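Baccell_00875 (Bacteroides cellulosilyticus DSM 14838, PDB 5NO8) is a polysaccharide lyase that probably removes the L-rhamnose caps from complex arabinogalactan proteins by cleaving their linkage to glucuronic acid. Local coordinates at residues 345-350 / 398-402; 361-366 / 418-424; 368-372 / 675-679; 611-616 / 642-648. All blocks are in the same frame, centred on the assembly; numbering follows the deposited sequence.

Contact 1 (345-350 / 398-402); sequences RVDFIR and MGVLL
Helices 338-352 and 396-409 of the C-terminal helical domain pack through segments 345-350 and 398-402. The axes of these short segments come within 10.5 Å and cross at -129°, so the helices run obliquely, nearer antiparallel than parallel; Val346 CA lies nearest Leu402 CA (6.3 Å) and Ile349 CA nearest Met398 CA (7.2 Å). Leu402 and Ile349 bury the most. Ile349, with chi1 m and chi2 t, aims straight at the facing helix: its CG2 meets Met398 SD at 4.0 Å and Leu402 CD1 at 3.9 Å, and its CD1 meets Leu401 CD2 at 3.9 Å. Leu402, sideways at CB, is swung in by chi1 m and chi2 p; Val346 CG1 lies 4.0 Å from Leu402 CG and Val346 CG2 4.0 Å from Leu401 CG. Arg345 bends (chi2 p) until NH2 sits 4.5 Å from Met398 SD, but a salt bridge to Asp681 engages its guanidinium. The chemistry between them is therefore hydrophobic burial, resting on the fit of Val, Ile, Leu and Met side chains.

Contact 2 (361-366 / 418-424); sequences LRDGAY and LLRYADF
A type II beta turn, Arg362 to Ala365, closed by Ala365 N to Arg362 O at 2.8 Å, docks on helix 412-429 through residues 418-424 and pins the loop between helix 338-352 and strand 369-370. Leu361 brings its carbonyl O to the edge of the Phe424 ring, 4.0 Å from CD1, and Arg362 CA lies 3.9 Å from Phe424 CE1. Asp363 makes a salt bridge to Arg420, OD1 to NH2 3.1 Å, a weak hydrogen bond; OD1 also accepts from Asn357 N, and Arg420 NH1 binds Asn356. Water 1 joins Asp363 OD2 (2.6 Å, weak) to Arg420 NE (2.9 Å). Gly364, at phi/psi 98/-16, comes closest to the helix, CA to Tyr421 CA 4.7 Å; a CB there would clash with Arg420 O and with the preceding carbonyl. Ala365 sets its CB over the face of the Phe424 ring, 3.7 Å from the centroid, a CH-pi contact. Tyr366, chi1 m, lies obliquely against Tyr421, chi1 t, with centroids 4.4 Å apart and planes at 44°, while its hydroxyl bonds to Ser417. Water 3 finishes the joint, donating to Tyr366 O and accepting from Tyr421 OH, both at 2.7 Å.

Contact 3 (368-372 / 675-679); sequences VYDNE and PYAND
Strand 369-370 and the end of strand 672-677 run antiparallel, their touching parts 172° apart. Backbone hydrogen bonds set the register: Tyr369 N to Ala677 O and Ala677 N to Tyr369 O, both 2.9 Å, make Tyr369-Ala677 the hydrogen-bonded pair, and Asn371 N to Pro675 O, also 2.9 Å, carries the ladder past the strand. Between them Asp370-Tyr676 is a non-hydrogen-bonded pair, CA atoms 4.9 Å apart. CA-H...O contacts add Val368 CA to Ala677 O (3.3 Å) and Tyr676 CA to Tyr369 O (3.4 Å). Apolar packing sets Val368 CG1 over the Tyr676 ring face, 4.3 Å from its centroid (CH-pi), and Tyr369 CB 4.4 Å from Ala677 CB; the aliphatic CG of Glu372 rests on Pro675 CB at 3.7 Å. Asp370 and Glu372 make salt bridges to Lys602, and Glu372 another to Arg603; uncharged Asn678 hydrogen-bonds to Arg395. The segments form the central pair of the four-stranded antiparallel sheet 375-376, 369-370, 672-677, 659-660, joining the chain after helix 338-352 to that before the last helix, 682-692.

Contact 4 (611-616 / 642-648); sequences PHYWST and VRNNLCL
Pro611, reached through a cis peptide bond, is the main bump: its ring points into a hollow on segment 642-648, which runs from helix into a 3-10 turn at 646-648. Pro611 CG lies 3.4 Å from Cys647 SG, 4.0 Å from Asn644 O and 4.2 Å from Leu648 CG, while Pro611 CB is 3.5 Å from Asn645 OD1. Asn645 is the answering bump. With chi1 m it reaches into the type I beta turn His612 to Ser615, which Ser615 N closes on His612 O at 2.9 Å. There Asn645 ND2, which also bonds Val641 O, donates to Ser615 OG at 2.9 Å, and Ser615 OG in turn donates to His612 O at 2.8 Å, its chi1 of p allowing the hydroxyl to fold back on the turn. Asn645 OD1 comes to 3.4 Å from Tyr613 CA, and Thr616 CG2 presses on Asn645 CG at 3.4 Å. Two flanks complete the fit: Leu648 CD1 touches Tyr613 CB at 4.2 Å, and Thr616 CB meets Val642 CG1 at 4.1 Å, the latter where the CA atoms of Thr616 and Val642 are 5.5 Å apart. Thr616 OG1 donates to Tyr613 O at 2.7 Å. The contact thus joins the turn leading into helix 615-629 to helix 632-644. Helix 682-692 packs against both, through Tyr686 on Thr616 and Tyr687 on Val642, and strand 266-268 touches Arg643 and Asn644.

In the fold
The chain passes through its N-terminal beta-sheets before helix 338-352 opens contact 1. Loop 361-366 then opens contact 2 and strand 369-370 contact 3. Contact 1 closes at helix 396-409 and contact 2 at the following helix, 412-429, so contacts 1, 2 and 3 cross one another. Contact 3 stays open for some 300 residues, mostly helical, and contact 4 opens and shuts within that span before 675-679 returns near the C terminus. Contacts 1 and 2 share packing where Leu402 and Ile349 touch Tyr366; Phe348 meets Tyr369 between contacts 1 and 3. Asp679 and Tyr613 link contacts 3 and 4, tying the small sheet to the late helices.

Contact 1 (345-350 / 398-402)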
# COMPACT_ATOMS: atom_id res chain seq x y z
N ARG A 345 -8.97 -16.62 13.11
CA ARG A 345 -9.72 -15.74 12.22
C ARG A 345 -10.90 -16.48 11.58
O ARG A 345 -12.02 -15.99 11.54
CB ARG A 345 -8.82 -15.18 11.11
CG ARG A 345 -9.56 -14.32 10.07
CD ARG A 345 -10.27 -13.18 10.76
NE ARG A 345 -11.15 -12.44 9.88
CZ ARG A 345 -12.21 -11.77 10.29
NH1 ARG A 345 -12.53 -11.66 11.59
NH2 ARG A 345 -12.95 -11.17 9.38
N VAL A 346 -10.62 -17.68 11.09
CA VAL A 346 -11.65 -18.50 10.48
C VAL A 346 -12.78 -18.78 11.46
O VAL A 346 -13.94 -18.66 11.10
CB VAL A 346 -11.00 -19.76 9.88
CG1 VAL A 346 -12.00 -20.86 9.59
CG2 VAL A 346 -10.24 -19.37 8.61
N ASP A 347 -12.44 -19.17 12.70
CA ASP A 347 -13.45 -19.41 13.73
C ASP A 347 -14.25 -18.17 14.06
O ASP A 347 -15.44 -18.26 14.27
CB ASP A 347 -12.83 -19.98 15.00
CG ASP A 347 -12.31 -21.42 14.83
OD1 ASP A 347 -12.73 -22.14 13.88
OD2 ASP A 347 -11.48 -21.86 15.67
N PHE A 348 -13.61 -17.00 14.06
CA PHE A 348 -14.32 -15.74 14.28
C PHE A 348 -15.32 -15.45 13.16
O PHE A 348 -16.45 -15.02 13.45
CB PHE A 348 -13.34 -14.57 14.42
CG PHE A 348 -13.95 -13.35 15.05
CD1 PHE A 348 -14.66 -12.45 14.27
CD2 PHE A 348 -13.79 -13.08 16.39
CE1 PHE A 348 -15.26 -11.33 14.82
CE2 PHE A 348 -14.37 -11.94 16.96
CZ PHE A 348 -15.12 -11.07 16.18
N ILE A 349 -14.91 -15.66 11.91
CA ILE A 349 -15.78 -15.43 10.77
C ILE A 349 -17.04 -16.30 10.91
O ILE A 349 -18.17 -15.80 10.84
CB ILE A 349 -15.09 -15.71 9.44
CG1 ILE A 349 -14.02 -14.64 9.17
CG2 ILE A 349 -16.11 -15.72 8.29
CD1 ILE A 349 -13.03 -15.00 8.10
N ARG A 350 -16.82 -17.59 11.17
CA ARG A 350 -17.94 -18.50 11.32
C ARG A 350 -18.84 -18.17 12.51
O ARG A 350 -20.07 -18.14 12.37
CB ARG A 350 -17.46 -19.96 11.43
CG ARG A 350 -18.61 -20.97 11.48
CD ARG A 350 -18.11 -22.39 11.55
NE ARG A 350 -17.38 -22.70 12.78
CZ ARG A 350 -17.92 -22.89 13.98
NH1 ARG A 350 -19.23 -22.79 14.21
NH2 ARG A 350 -17.13 -23.20 15.00
N MET A 398 -14.52 -14.03 2.40
CA MET A 398 -14.74 -14.83 3.63
C MET A 398 -15.13 -16.27 3.30
O MET A 398 -14.61 -17.21 3.92
CB MET A 398 -15.73 -14.18 4.55
CG MET A 398 -15.11 -12.97 5.25
SD MET A 398 -16.15 -12.18 6.43
CE MET A 398 -17.06 -11.08 5.34
N GLY A 399 -15.97 -16.46 2.28
CA GLY A 399 -16.27 -17.83 1.85
C GLY A 399 -15.09 -18.53 1.22
O GLY A 399 -14.83 -19.71 1.47
N VAL A 400 -14.33 -17.83 0.39
CA VAL A 400 -13.20 -18.44 -0.28
C VAL A 400 -12.14 -18.82 0.78
O VAL A 400 -11.55 -19.91 0.72
CB VAL A 400 -12.63 -17.53 -1.38
CG1 VAL A 400 -11.42 -18.16 -2.03
CG2 VAL A 400 -13.71 -17.25 -2.43
N LEU A 401 -11.94 -17.95 1.76
CA LEU A 401 -11.01 -18.28 2.83
C LEU A 401 -11.47 -19.54 3.59
O LEU A 401 -10.65 -20.46 3.84
CB LEU A 401 -10.90 -17.15 3.85
CG LEU A 401 -10.04 -17.46 5.07
CD1 LEU A 401 -8.64 -17.89 4.67
CD2 LEU A 401 -10.00 -16.26 6.00
N LEU A 402 -12.74 -19.57 4.01
CA LEU A 402 -13.22 -20.73 4.77
C LEU A 402 -13.11 -22.04 3.99
O LEU A 402 -12.79 -23.07 4.60
CB LEU A 402 -14.60 -20.53 5.34
CG LEU A 402 -14.67 -19.91 6.73
CD1 LEU A 402 -13.94 -18.58 6.86
CD2 LEU A 402 -16.11 -19.77 7.17

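Contact 2 (361-366 / 418-424)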
# COMPACT_ATOMS: atom_id res chain seq x y z
N LEU A 361 -33.35 -12.25 5.28
CA LEU A 361 -33.01 -12.73 3.93
C LEU A 361 -31.50 -12.94 3.70
O LEU A 361 -31.11 -13.62 2.77
CB LEU A 361 -33.50 -11.74 2.87
CG LEU A 361 -35.01 -11.57 2.68
CD1 LEU A 361 -35.25 -10.34 1.81
CD2 LEU A 361 -35.61 -12.82 2.04
N ARG A 362 -30.66 -12.33 4.53
CA ARG A 362 -29.21 -12.54 4.43
C ARG A 362 -28.73 -13.76 5.23
O ARG A 362 -27.53 -13.95 5.39
CB ARG A 362 -28.46 -11.29 4.91
CG ARG A 362 -28.77 -10.03 4.12
CD ARG A 362 -28.36 -8.79 4.88
NE ARG A 362 -29.22 -8.53 6.03
CZ ARG A 362 -29.26 -7.39 6.72
NH1 ARG A 362 -30.09 -7.27 7.75
NH2 ARG A 362 -28.49 -6.36 6.40
N ASP A 363 -29.65 -14.58 5.75
CA ASP A 363 -29.29 -15.83 6.44
C ASP A 363 -28.23 -16.61 5.67
O ASP A 363 -28.41 -16.91 4.48
CB ASP A 363 -30.52 -16.71 6.66
CG ASP A 363 -30.26 -17.88 7.60
OD1 ASP A 363 -29.54 -17.70 8.61
OD2 ASP A 363 -30.80 -18.99 7.34
N GLY A 364 -27.11 -16.92 6.33
CA GLY A 364 -25.99 -17.60 5.71
C GLY A 364 -24.86 -16.70 5.23
O GLY A 364 -23.77 -17.22 4.94
N ALA A 365 -25.10 -15.38 5.11
CA ALA A 365 -24.12 -14.46 4.54
C ALA A 365 -22.99 -14.23 5.53
O ALA A 365 -23.24 -14.08 6.71
CB ALA A 365 -24.77 -13.12 4.20
N TYR A 366 -21.77 -14.12 5.03
CA TYR A 366 -20.64 -13.59 5.84
C TYR A 366 -20.62 -12.08 5.65
O TYR A 366 -20.61 -11.60 4.50
CB TYR A 366 -19.32 -14.19 5.39
CG TYR A 366 -19.25 -15.71 5.50
CD1 TYR A 366 -19.42 -16.35 6.74
CD2 TYR A 366 -19.03 -16.50 4.39
CE1 TYR A 366 -19.37 -17.73 6.85
CE2 TYR A 366 -18.98 -17.88 4.49
CZ TYR A 366 -19.16 -18.49 5.71
OH TYR A 366 -19.10 -19.88 5.75
N LEU A 418 -20.25 -23.24 5.10
CA LEU A 418 -20.02 -22.97 3.70
C LEU A 418 -21.18 -23.41 2.80
O LEU A 418 -21.51 -22.71 1.84
CB LEU A 418 -18.75 -23.62 3.20
CG LEU A 418 -17.46 -22.93 3.66
CD1 LEU A 418 -16.30 -23.88 3.49
CD2 LEU A 418 -17.23 -21.64 2.86
N LEU A 419 -21.80 -24.55 3.10
CA LEU A 419 -22.99 -24.99 2.33
C LEU A 419 -24.10 -23.96 2.44
O LEU A 419 -24.77 -23.67 1.45
CB LEU A 419 -23.45 -26.39 2.75
CG LEU A 419 -22.47 -27.48 2.30
CD1 LEU A 419 -22.70 -28.76 3.08
CD2 LEU A 419 -22.52 -27.78 0.81
N ARG A 420 -24.26 -23.39 3.63
CA ARG A 420 -25.23 -22.35 3.83
C ARG A 420 -24.88 -21.07 3.10
O ARG A 420 -25.77 -20.40 2.55
CB ARG A 420 -25.40 -22.04 5.30
CG ARG A 420 -26.14 -23.12 6.05
CD ARG A 420 -26.18 -22.82 7.53
NE ARG A 420 -26.77 -21.52 7.80
CZ ARG A 420 -26.27 -20.58 8.61
NH1 ARG A 420 -25.15 -20.77 9.32
NH2 ARG A 420 -26.93 -19.42 8.74
N TYR A 421 -23.60 -20.72 3.12
CA TYR A 421 -23.16 -19.53 2.42
C TYR A 421 -23.40 -19.64 0.93
O TYR A 421 -23.98 -18.74 0.31
CB TYR A 421 -21.67 -19.26 2.65
CG TYR A 421 -21.22 -17.97 2.03
CD1 TYR A 421 -21.88 -16.78 2.33
CD2 TYR A 421 -20.14 -17.92 1.19
CE1 TYR A 421 -21.48 -15.58 1.78
CE2 TYR A 421 -19.71 -16.72 0.67
CZ TYR A 421 -20.40 -15.55 0.96
OH TYR A 421 -19.97 -14.35 0.43
N ALA A 422 -22.96 -20.76 0.36
CA ALA A 422 -23.07 -20.99 -1.08
C ALA A 422 -24.53 -20.99 -1.57
O ALA A 422 -24.81 -20.54 -2.68
CB ALA A 422 -22.39 -22.27 -1.47
N ASP A 423 -25.42 -21.49 -0.74
CA ASP A 423 -26.85 -21.36 -0.98
C ASP A 423 -27.34 -19.94 -0.93
O ASP A 423 -28.11 -19.53 -1.80
CB ASP A 423 -27.65 -22.19 0.01
CG ASP A 423 -28.23 -23.38 -0.64
OD1 ASP A 423 -27.50 -24.36 -0.86
OD2 ASP A 423 -29.41 -23.27 -1.03
N PHE A 424 -26.95 -19.19 0.09
CA PHE A 424 -27.24 -17.76 0.14
C PHE A 424 -26.77 -17.05 -1.13
O PHE A 424 -27.53 -16.28 -1.72
CB PHE A 424 -26.62 -17.08 1.39
CG PHE A 424 -26.41 -15.60 1.21
CD1 PHE A 424 -27.48 -14.70 1.34
CD2 PHE A 424 -25.15 -15.09 0.89
CE1 PHE A 424 -27.28 -13.33 1.17
CE2 PHE A 424 -24.95 -13.73 0.69
CZ PHE A 424 -26.01 -12.85 0.84
O HOH W 1 -28.82 -20.30 6.17
O HOH W 2 -28.26 -20.10 3.57
O HOH W 3 -21.11 -12.38 1.93

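Contact 3 (368-372 / 675-679)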
# COMPACT_ATOMS: atom_id res chain seq x y z
N VAL A 368 -19.94 -7.78 7.08
CA VAL A 368 -19.13 -6.76 7.73
C VAL A 368 -19.40 -6.79 9.21
O VAL A 368 -20.54 -6.98 9.64
CB VAL A 368 -19.45 -5.36 7.14
CG1 VAL A 368 -18.69 -4.26 7.88
CG2 VAL A 368 -19.11 -5.33 5.67
N TYR A 369 -18.35 -6.59 10.00
CA TYR A 369 -18.45 -6.66 11.44
C TYR A 369 -17.82 -5.45 12.07
O TYR A 369 -16.73 -5.03 11.64
CB TYR A 369 -17.73 -7.92 11.95
CG TYR A 369 -17.96 -8.28 13.40
CD1 TYR A 369 -19.06 -9.05 13.77
CD2 TYR A 369 -17.07 -7.89 14.39
CE1 TYR A 369 -19.26 -9.40 15.09
CE2 TYR A 369 -17.26 -8.23 15.72
CZ TYR A 369 -18.37 -8.99 16.06
OH TYR A 369 -18.57 -9.35 17.36
N ASP A 370 -18.48 -4.91 13.09
CA ASP A 370 -18.00 -3.75 13.81
C ASP A 370 -17.28 -4.20 15.06
O ASP A 370 -17.93 -4.68 16.01
CB ASP A 370 -19.17 -2.82 14.16
CG ASP A 370 -18.71 -1.50 14.81
OD1 ASP A 370 -17.60 -1.41 15.37
OD2 ASP A 370 -19.47 -0.53 14.73
N ASN A 371 -15.96 -4.07 15.06
CA ASN A 371 -15.15 -4.54 16.20
C ASN A 371 -15.29 -3.70 17.45
O ASN A 371 -15.05 -4.21 18.53
CB ASN A 371 -13.68 -4.67 15.82
CG ASN A 371 -13.45 -5.75 14.78
OD1 ASN A 371 -12.71 -5.56 13.83
ND2 ASN A 371 -14.09 -6.88 14.95
N GLU A 372 -15.68 -2.43 17.32
CA GLU A 372 -15.99 -1.60 18.50
C GLU A 372 -17.30 -2.00 19.18
O GLU A 372 -17.37 -2.05 20.40
CB GLU A 372 -16.01 -0.12 18.14
CG GLU A 372 -14.64 0.40 17.75
CD GLU A 372 -14.63 1.85 17.25
OE1 GLU A 372 -15.61 2.33 16.61
OE2 GLU A 372 -13.58 2.51 17.46
N PRO A 675 -11.79 0.06 12.50
CA PRO A 675 -12.50 -0.90 13.33
C PRO A 675 -13.51 -1.82 12.64
O PRO A 675 -14.11 -2.61 13.33
CB PRO A 675 -13.20 -0.03 14.37
CG PRO A 675 -13.29 1.31 13.77
CD PRO A 675 -12.10 1.45 12.89
N TYR A 676 -13.71 -1.70 11.32
CA TYR A 676 -14.52 -2.67 10.60
C TYR A 676 -13.66 -3.81 10.10
O TYR A 676 -12.61 -3.57 9.52
CB TYR A 676 -15.24 -2.08 9.36
CG TYR A 676 -16.52 -1.29 9.62
CD1 TYR A 676 -17.13 -1.23 10.87
CD2 TYR A 676 -17.14 -0.61 8.56
CE1 TYR A 676 -18.32 -0.52 11.08
CE2 TYR A 676 -18.31 0.12 8.77
CZ TYR A 676 -18.88 0.17 10.02
OH TYR A 676 -20.04 0.89 10.25
N ALA A 677 -14.15 -5.03 10.27
CA ALA A 677 -13.74 -6.14 9.41
C ALA A 677 -14.72 -6.14 8.24
O ALA A 677 -15.94 -6.28 8.42
CB ALA A 677 -13.79 -7.46 10.14
N ASN A 678 -14.19 -5.91 7.05
CA ASN A 678 -14.99 -5.82 5.87
C ASN A 678 -14.50 -6.86 4.87
O ASN A 678 -14.99 -7.99 4.88
CB ASN A 678 -14.98 -4.34 5.38
CG ASN A 678 -15.92 -4.11 4.23
OD1 ASN A 678 -16.14 -5.02 3.45
ND2 ASN A 678 -16.48 -2.88 4.11
N ASP A 679 -13.51 -6.52 4.05
CA ASP A 679 -13.11 -7.32 2.90
C ASP A 679 -11.68 -7.92 2.96
O ASP A 679 -11.25 -8.58 2.03
CB ASP A 679 -13.33 -6.50 1.59
CG ASP A 679 -12.80 -5.06 1.64
OD1 ASP A 679 -12.60 -4.44 2.73
OD2 ASP A 679 -12.57 -4.51 0.51

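Contact 4 (611-616 / 642-648)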
# COMPACT_ATOMS: atom_id res chain seq x y z
N PRO A 611 -0.73 -2.01 5.44
CA PRO A 611 -1.15 -2.60 4.19
C PRO A 611 -2.63 -2.48 3.98
O PRO A 611 -3.41 -2.26 4.93
CB PRO A 611 -0.73 -4.06 4.36
CG PRO A 611 -0.88 -4.32 5.81
CD PRO A 611 -0.66 -3.01 6.52
N HIS A 612 -3.00 -2.50 2.70
CA HIS A 612 -4.33 -2.83 2.31
C HIS A 612 -4.23 -4.20 1.66
O HIS A 612 -3.35 -4.46 0.89
CB HIS A 612 -4.89 -1.84 1.33
CG HIS A 612 -6.29 -2.15 0.94
ND1 HIS A 612 -6.59 -2.82 -0.22
CD2 HIS A 612 -7.45 -1.99 1.60
CE1 HIS A 612 -7.90 -2.99 -0.28
NE2 HIS A 612 -8.44 -2.49 0.81
N TYR A 613 -5.22 -5.03 1.92
CA TYR A 613 -5.18 -6.44 1.52
C TYR A 613 -5.01 -6.70 0.02
O TYR A 613 -4.46 -7.73 -0.36
CB TYR A 613 -6.40 -7.17 2.04
CG TYR A 613 -7.66 -6.85 1.29
CD1 TYR A 613 -8.01 -7.60 0.18
CD2 TYR A 613 -8.50 -5.84 1.70
CE1 TYR A 613 -9.17 -7.36 -0.49
CE2 TYR A 613 -9.67 -5.58 1.00
CZ TYR A 613 -9.98 -6.34 -0.11
OH TYR A 613 -11.14 -6.15 -0.83
N TRP A 614 -5.46 -5.79 -0.87
CA TRP A 614 -5.19 -6.05 -2.30
C TRP A 614 -3.70 -5.98 -2.67
O TRP A 614 -3.30 -6.46 -3.73
CB TRP A 614 -6.01 -5.19 -3.24
CG TRP A 614 -7.46 -5.51 -3.38
CD1 TRP A 614 -8.44 -4.60 -3.42
CD2 TRP A 614 -8.11 -6.80 -3.55
NE1 TRP A 614 -9.65 -5.20 -3.59
CE2 TRP A 614 -9.48 -6.55 -3.67
CE3 TRP A 614 -7.66 -8.13 -3.57
CZ2 TRP A 614 -10.42 -7.58 -3.82
CZ3 TRP A 614 -8.60 -9.14 -3.71
CH2 TRP A 614 -9.94 -8.87 -3.85
N SER A 615 -2.85 -5.45 -1.79
CA SER A 615 -1.41 -5.59 -1.97
C SER A 615 -1.00 -7.06 -2.15
O SER A 615 0.02 -7.34 -2.75
CB SER A 615 -0.60 -5.01 -0.80
OG SER A 615 -0.84 -5.72 0.44
N THR A 616 -1.79 -7.99 -1.62
CA THR A 616 -1.47 -9.42 -1.77
C THR A 616 -1.64 -9.94 -3.18
O THR A 616 -1.10 -10.97 -3.50
CB THR A 616 -2.24 -10.32 -0.78
OG1 THR A 616 -3.64 -10.26 -1.02
CG2 THR A 616 -1.97 -9.89 0.67
N VAL A 642 2.70 -11.52 1.41
CA VAL A 642 1.52 -12.03 2.10
C VAL A 642 1.74 -12.10 3.62
O VAL A 642 0.80 -11.85 4.37
CB VAL A 642 1.00 -13.36 1.48
CG1 VAL A 642 0.67 -13.12 0.00
CG2 VAL A 642 1.98 -14.53 1.66
N ARG A 643 2.97 -12.37 4.05
CA ARG A 643 3.33 -12.36 5.47
C ARG A 643 3.08 -10.98 6.10
O ARG A 643 2.53 -10.86 7.21
CB ARG A 643 4.80 -12.76 5.61
CG ARG A 643 5.36 -12.63 6.97
CD ARG A 643 6.62 -13.47 7.11
NE ARG A 643 7.65 -12.96 6.22
CZ ARG A 643 8.30 -13.64 5.28
NH1 ARG A 643 8.10 -14.93 5.08
NH2 ARG A 643 9.25 -13.02 4.58
N ASN A 644 3.42 -9.93 5.35
CA ASN A 644 3.30 -8.59 5.90
C ASN A 644 1.85 -8.15 6.06
O ASN A 644 1.56 -7.28 6.89
CB ASN A 644 4.13 -7.61 5.06
CG ASN A 644 5.62 -7.84 5.22
OD1 ASN A 644 6.05 -8.52 6.16
ND2 ASN A 644 6.40 -7.34 4.28
N ASN A 645 0.93 -8.76 5.31
CA ASN A 645 -0.46 -8.49 5.49
C ASN A 645 -1.08 -9.20 6.69
O ASN A 645 -2.23 -8.96 7.03
CB ASN A 645 -1.24 -8.79 4.21
CG ASN A 645 -1.14 -7.70 3.19
OD1 ASN A 645 -2.12 -6.97 2.98
ND2 ASN A 645 0.00 -7.59 2.52
N LEU A 646 -0.33 -10.05 7.37
CA LEU A 646 -0.85 -10.68 8.58
C LEU A 646 -1.15 -9.71 9.69
O LEU A 646 -1.89 -10.06 10.60
CB LEU A 646 0.09 -11.77 9.10
CG LEU A 646 0.25 -12.99 8.20
CD1 LEU A 646 1.35 -13.85 8.76
CD2 LEU A 646 -1.07 -13.75 8.08
N CYS A 647 -0.60 -8.49 9.63
CA CYS A 647 -0.90 -7.50 10.66
C CYS A 647 -2.36 -7.07 10.70
O CYS A 647 -2.79 -6.52 11.70
CB CYS A 647 0.01 -6.30 10.55
SG CYS A 647 -0.31 -5.31 9.06
N LEU A 648 -3.14 -7.39 9.67
CA LEU A 648 -4.57 -7.04 9.63
C LEU A 648 -5.44 -7.98 10.47
O LEU A 648 -6.64 -7.78 10.56
CB LEU A 648 -5.05 -7.05 8.19
CG LEU A 648 -4.39 -6.05 7.24
CD1 LEU A 648 -4.70 -6.45 5.81
CD2 LEU A 648 -4.82 -4.62 7.54